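PDB 3U52: phenol hydroxylase component phN from Pseudomonas stutzeri, which probably serves as the diiron-bearing subunit of a multicomponent phenol hydroxylase, which adds an oxygen atom from O2 to aromatic rings. Local coordinates for residues 328-337 and 365-376. Residues are numbered along the deposited sequence; the frame is centred on the assembly and turned at random.
Sequences KHHLSHQLWT and YPDTFDKYYRPR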
loop_
_atom_site.group_PDB
_atom_site.type_symbol
_atom_site.label_atom_id
_atom_site.label_comp_id
_atom_site.label_asym_id
_atom_site.label_seq_id
_atom_site.Cartn_x
_atom_site.Cartn_y
_atom_site.Cartn_z
ATOM N N LYS A 328 -5.260 -40.259 -2.711
ATOM C CA LYS A 328 -4.474 -39.206 -2.086
ATOM C C LYS A 328 -3.054 -39.684 -1.761
ATOM O O LYS A 328 -2.120 -38.856 -1.692
ATOM C CB LYS A 328 -5.190 -38.619 -0.834
ATOM C CG LYS A 328 -5.094 -39.509 0.435
ATOM C CD LYS A 328 -5.891 -38.889 1.557
ATOM C CE LYS A 328 -5.937 -39.820 2.788
ATOM N NZ LYS A 328 -7.164 -40.624 2.782
ATOM N N HIS A 329 -2.877 -41.009 -1.596
ATOM C CA HIS A 329 -1.545 -41.569 -1.303
ATOM C C HIS A 329 -0.635 -41.682 -2.562
ATOM O O HIS A 329 0.538 -42.038 -2.449
ATOM C CB HIS A 329 -1.664 -42.924 -0.611
ATOM C CG HIS A 329 -2.485 -42.875 0.635
ATOM N ND1 HIS A 329 -2.093 -42.171 1.755
ATOM C CD2 HIS A 329 -3.691 -43.413 0.931
ATOM C CE1 HIS A 329 -3.024 -42.280 2.692
ATOM N NE2 HIS A 329 -4.000 -43.035 2.217
ATOM N N HIS A 330 -1.208 -41.404 -3.741
ATOM C CA HIS A 330 -0.560 -41.744 -5.042
ATOM C C HIS A 330 -0.504 -40.571 -6.004
ATOM O O HIS A 330 0.460 -40.405 -6.756
ATOM C CB HIS A 330 -1.358 -42.869 -5.711
ATOM C CG HIS A 330 -1.218 -44.201 -5.023
ATOM N ND1 HIS A 330 -0.064 -44.955 -5.088
ATOM C CD2 HIS A 330 -2.075 -44.897 -4.244
ATOM C CE1 HIS A 330 -0.224 -46.065 -4.391
ATOM N NE2 HIS A 330 -1.439 -46.057 -3.876
ATOM N N LEU A 331 -1.545 -39.738 -5.950
ATOM C CA LEU A 331 -1.824 -38.698 -6.973
ATOM C C LEU A 331 -0.644 -37.790 -7.352
ATOM O O LEU A 331 -0.274 -37.679 -8.541
ATOM C CB LEU A 331 -2.943 -37.815 -6.485
ATOM C CG LEU A 331 -3.913 -37.346 -7.522
ATOM C CD1 LEU A 331 -4.597 -38.575 -8.237
ATOM C CD2 LEU A 331 -4.974 -36.557 -6.748
ATOM N N SER A 332 -0.049 -37.151 -6.364
ATOM C CA SER A 332 1.020 -36.182 -6.656
ATOM C C SER A 332 2.245 -36.834 -7.284
ATOM O O SER A 332 2.879 -36.269 -8.173
ATOM C CB SER A 332 1.376 -35.397 -5.393
ATOM O OG SER A 332 2.097 -36.200 -4.481
ATOM N N HIS A 333 2.549 -38.053 -6.855
ATOM C CA HIS A 333 3.707 -38.800 -7.359
ATOM C C HIS A 333 3.490 -39.300 -8.821
ATOM O O HIS A 333 4.387 -39.193 -9.658
ATOM C CB HIS A 333 3.981 -39.981 -6.413
ATOM C CG HIS A 333 3.911 -39.609 -4.948
ATOM N ND1 HIS A 333 4.768 -38.686 -4.375
ATOM C CD2 HIS A 333 3.050 -39.992 -3.972
ATOM C CE1 HIS A 333 4.455 -38.534 -3.097
ATOM N NE2 HIS A 333 3.425 -39.320 -2.824
ATOM N N GLN A 334 2.302 -39.837 -9.116
ATOM C CA GLN A 334 1.929 -40.205 -10.497
ATOM C C GLN A 334 2.008 -39.004 -11.458
ATOM O O GLN A 334 2.566 -39.092 -12.576
ATOM C CB GLN A 334 0.511 -40.812 -10.513
ATOM C CG GLN A 334 0.418 -42.152 -9.790
ATOM C CD GLN A 334 -1.020 -42.633 -9.566
ATOM O OE1 GLN A 334 -1.951 -41.843 -9.383
ATOM N NE2 GLN A 334 -1.190 -43.963 -9.558
ATOM N N LEU A 335 1.504 -37.860 -11.035
ATOM C CA LEU A 335 1.512 -36.700 -11.894
ATOM C C LEU A 335 2.920 -36.113 -12.070
ATOM O O LEU A 335 3.274 -35.684 -13.165
ATOM C CB LEU A 335 0.546 -35.642 -11.343
ATOM C CG LEU A 335 -0.866 -35.945 -11.821
ATOM C CD1 LEU A 335 -1.756 -35.497 -10.732
ATOM C CD2 LEU A 335 -1.054 -35.106 -13.073
ATOM N N TRP A 336 3.744 -36.116 -11.008
ATOM C CA TRP A 336 5.038 -35.428 -11.136
ATOM C C TRP A 336 5.870 -36.201 -12.117
ATOM O O TRP A 336 6.538 -35.667 -13.009
ATOM C CB TRP A 336 5.763 -35.330 -9.801
ATOM C CG TRP A 336 7.111 -34.620 -9.862
ATOM C CD1 TRP A 336 8.365 -35.187 -9.680
ATOM C CD2 TRP A 336 7.341 -33.238 -10.148
ATOM N NE1 TRP A 336 9.340 -34.214 -9.782
ATOM C CE2 TRP A 336 8.738 -33.010 -10.038
ATOM C CE3 TRP A 336 6.492 -32.146 -10.425
ATOM C CZ2 TRP A 336 9.301 -31.754 -10.222
ATOM C CZ3 TRP A 336 7.061 -30.903 -10.611
ATOM C CH2 TRP A 336 8.451 -30.720 -10.507
ATOM N N THR A 337 5.848 -37.502 -11.933
ATOM C CA THR A 337 6.507 -38.438 -12.876
ATOM C C THR A 337 6.013 -38.338 -14.392
ATOM O O THR A 337 6.832 -38.379 -15.355
ATOM C CB THR A 337 6.524 -39.801 -12.085
ATOM O OG1 THR A 337 7.832 -40.147 -11.611
ATOM C CG2 THR A 337 5.724 -40.843 -12.563
ATOM N N TYR A 365 3.969 -40.012 3.229
ATOM C CA TYR A 365 3.425 -41.127 2.459
ATOM C C TYR A 365 4.029 -42.489 2.900
ATOM O O TYR A 365 4.751 -43.151 2.123
ATOM C CB TYR A 365 3.633 -40.871 0.950
ATOM C CG TYR A 365 2.879 -39.674 0.488
ATOM C CD1 TYR A 365 3.490 -38.431 0.430
ATOM C CD2 TYR A 365 1.533 -39.756 0.147
ATOM C CE1 TYR A 365 2.770 -37.286 0.042
ATOM C CE2 TYR A 365 0.827 -38.608 -0.280
ATOM C CZ TYR A 365 1.447 -37.395 -0.309
ATOM O OH TYR A 365 0.778 -36.246 -0.706
ATOM N N PRO A 366 3.784 -42.892 4.173
ATOM C CA PRO A 366 4.506 -44.070 4.705
ATOM C C PRO A 366 4.197 -45.436 4.049
ATOM O O PRO A 366 5.051 -46.350 4.056
ATOM C CB PRO A 366 4.087 -44.075 6.191
ATOM C CG PRO A 366 2.743 -43.336 6.217
ATOM C CD PRO A 366 2.906 -42.268 5.189
ATOM N N ASP A 367 3.013 -45.552 3.463
ATOM C CA ASP A 367 2.523 -46.785 2.869
ATOM C C ASP A 367 2.799 -46.908 1.356
ATOM O O ASP A 367 2.552 -47.986 0.794
ATOM C CB ASP A 367 0.998 -46.886 3.053
ATOM C CG ASP A 367 0.562 -46.755 4.504
ATOM O OD1 ASP A 367 0.905 -47.657 5.296
ATOM O OD2 ASP A 367 -0.136 -45.757 4.860
ATOM N N THR A 368 3.219 -45.806 0.694
ATOM C CA THR A 368 3.369 -45.781 -0.787
ATOM C C THR A 368 4.684 -45.219 -1.365
ATOM O O THR A 368 5.144 -45.703 -2.403
ATOM C CB THR A 368 2.234 -44.983 -1.448
ATOM O OG1 THR A 368 2.223 -43.639 -0.923
ATOM C CG2 THR A 368 0.860 -45.649 -1.177
ATOM N N PHE A 369 5.297 -44.221 -0.725
ATOM C CA PHE A 369 6.386 -43.545 -1.390
ATOM C C PHE A 369 7.612 -44.430 -1.588
ATOM O O PHE A 369 8.146 -44.503 -2.701
ATOM C CB PHE A 369 6.787 -42.247 -0.716
ATOM C CG PHE A 369 7.791 -41.447 -1.528
ATOM C CD1 PHE A 369 7.382 -40.683 -2.626
ATOM C CD2 PHE A 369 9.149 -41.469 -1.189
ATOM C CE1 PHE A 369 8.325 -39.964 -3.373
ATOM C CE2 PHE A 369 10.102 -40.736 -1.926
ATOM C CZ PHE A 369 9.668 -39.980 -3.019
ATOM N N ASP A 370 8.059 -45.101 -0.528
ATOM C CA ASP A 370 9.260 -45.933 -0.631
ATOM C C ASP A 370 9.048 -47.142 -1.502
ATOM O O ASP A 370 9.960 -47.559 -2.219
ATOM C CB ASP A 370 9.776 -46.330 0.752
ATOM C CG ASP A 370 10.395 -45.151 1.492
ATOM O OD1 ASP A 370 10.705 -44.125 0.854
ATOM O OD2 ASP A 370 10.590 -45.240 2.716
ATOM N N LYS A 371 7.830 -47.681 -1.465
ATOM C CA LYS A 371 7.498 -48.860 -2.262
ATOM C C LYS A 371 7.404 -48.558 -3.762
ATOM O O LYS A 371 7.978 -49.274 -4.603
ATOM C CB LYS A 371 6.165 -49.446 -1.799
ATOM C CG LYS A 371 5.899 -50.858 -2.349
ATOM C CD LYS A 371 4.786 -51.569 -1.580
ATOM C CE LYS A 371 5.011 -51.553 -0.037
ATOM N NZ LYS A 371 3.933 -52.298 0.719
ATOM N N TYR A 372 6.657 -47.509 -4.113
ATOM C CA TYR A 372 6.298 -47.261 -5.519
ATOM C C TYR A 372 7.018 -46.101 -6.147
ATOM O O TYR A 372 7.189 -46.109 -7.358
ATOM C CB TYR A 372 4.779 -47.052 -5.701
ATOM C CG TYR A 372 3.931 -48.193 -5.219
ATOM C CD1 TYR A 372 3.155 -48.074 -4.065
ATOM C CD2 TYR A 372 3.927 -49.390 -5.889
ATOM C CE1 TYR A 372 2.360 -49.133 -3.610
ATOM C CE2 TYR A 372 3.164 -50.462 -5.455
ATOM C CZ TYR A 372 2.387 -50.332 -4.306
ATOM O OH TYR A 372 1.642 -51.432 -3.918
ATOM N N TYR A 373 7.431 -45.094 -5.370
ATOM C CA TYR A 373 7.910 -43.854 -5.992
ATOM C C TYR A 373 9.387 -43.533 -5.855
ATOM O O TYR A 373 10.026 -43.148 -6.837
ATOM C CB TYR A 373 6.944 -42.663 -5.693
ATOM C CG TYR A 373 5.508 -43.032 -6.064
ATOM C CD1 TYR A 373 4.533 -43.236 -5.100
ATOM C CD2 TYR A 373 5.148 -43.223 -7.412
ATOM C CE1 TYR A 373 3.238 -43.642 -5.442
ATOM C CE2 TYR A 373 3.848 -43.603 -7.762
ATOM C CZ TYR A 373 2.903 -43.813 -6.789
ATOM O OH TYR A 373 1.640 -44.197 -7.210
ATOM N N ARG A 374 9.947 -43.718 -4.665
ATOM C CA ARG A 374 11.383 -43.535 -4.429
ATOM C C ARG A 374 12.267 -44.265 -5.482
ATOM O O ARG A 374 13.181 -43.662 -6.007
ATOM C CB ARG A 374 11.742 -43.941 -2.985
ATOM C CG ARG A 374 13.212 -43.668 -2.573
ATOM C CD ARG A 374 13.422 -44.084 -1.124
ATOM N NE ARG A 374 12.968 -43.066 -0.185
ATOM C CZ ARG A 374 13.681 -41.978 0.128
ATOM N NH1 ARG A 374 14.853 -41.770 -0.449
ATOM N NH2 ARG A 374 13.218 -41.087 1.018
ATOM N N PRO A 375 11.973 -45.549 -5.806
ATOM C CA PRO A 375 12.789 -46.247 -6.813
ATOM C C PRO A 375 12.772 -45.575 -8.205
ATOM O O PRO A 375 13.738 -45.661 -8.927
ATOM C CB PRO A 375 12.157 -47.632 -6.914
ATOM C CG PRO A 375 11.087 -47.711 -5.868
ATOM C CD PRO A 375 10.935 -46.412 -5.197
ATOM N N ARG A 376 11.679 -44.879 -8.547
ATOM C CA ARG A 376 11.609 -44.148 -9.805
ATOM C C ARG A 376 12.662 -43.073 -9.816
ATOM O O ARG A 376 13.364 -42.936 -10.814
ATOM C CB ARG A 376 10.265 -43.462 -9.983
ATOM C CG ARG A 376 9.098 -44.401 -9.938
ATOM C CD ARG A 376 7.765 -43.621 -10.246
ATOM N NE ARG A 376 6.706 -44.633 -10.334
ATOM C CZ ARG A 376 5.524 -44.445 -10.899
ATOM N NH1 ARG A 376 5.205 -43.243 -11.429
ATOM N NH2 ARG A 376 4.663 -45.462 -10.911
HETATM O O HOH W 1 -0.477 -37.731 -3.410
HETATM O O HOH W 2 1.293 -45.680 -9.686
#
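Y365 turns its ring face to H333 and opens a buried aromatic cluster that packs the starts of helices 331-342 and 369-385 together. Their segments 331-337 and 369-376 run nearly parallel, at 18°. The H333 ring stands edge-to-face on Y365, planes at 87°, with H333 NE2 over the centre of the Y365 ring, 3.2 Å above its plane. The other nitrogen, ND1, is bonded to Y282 of helix 254-283, which fixes the turn of the imidazole. The Y365 hydroxyl bonds S292 N and, weakly, a water that also links K328 O to S332 N. A leucine here would probably leave H333 NE2 without its aromatic face and S292 N without this acceptor. T368 sits at the N-cap position, but its OG1 donates across the contact to H329 O at 2.8 Å. OG1 lies between the backbone N and the carbonyl carbon, chi1 58°; this leaves T368 CG2 beside the backbone N, 3.4 Å from H330 CE1. F369 places CD1 over one face of H333, offset toward the rim. S332 OG, bonded to D281, lies over the opposite face. Y372 brings CD1 to the edge of the H330 ring, and both residues also touch P414. Y373 is held between two CB atoms. H333 CB makes a CH-pi contact 3.5 Å from the centroid of its ring, and Y372 CB covers the other face. Y373 OH shares a hydrogen bond of 2.8 Å with H330 ND1, and a water joins the hydroxyl to Q334 NE2. R376 turns its guanidinium face to the rim of Y373, with CE2 over the guanidinium centre, 3.6 Å above its plane.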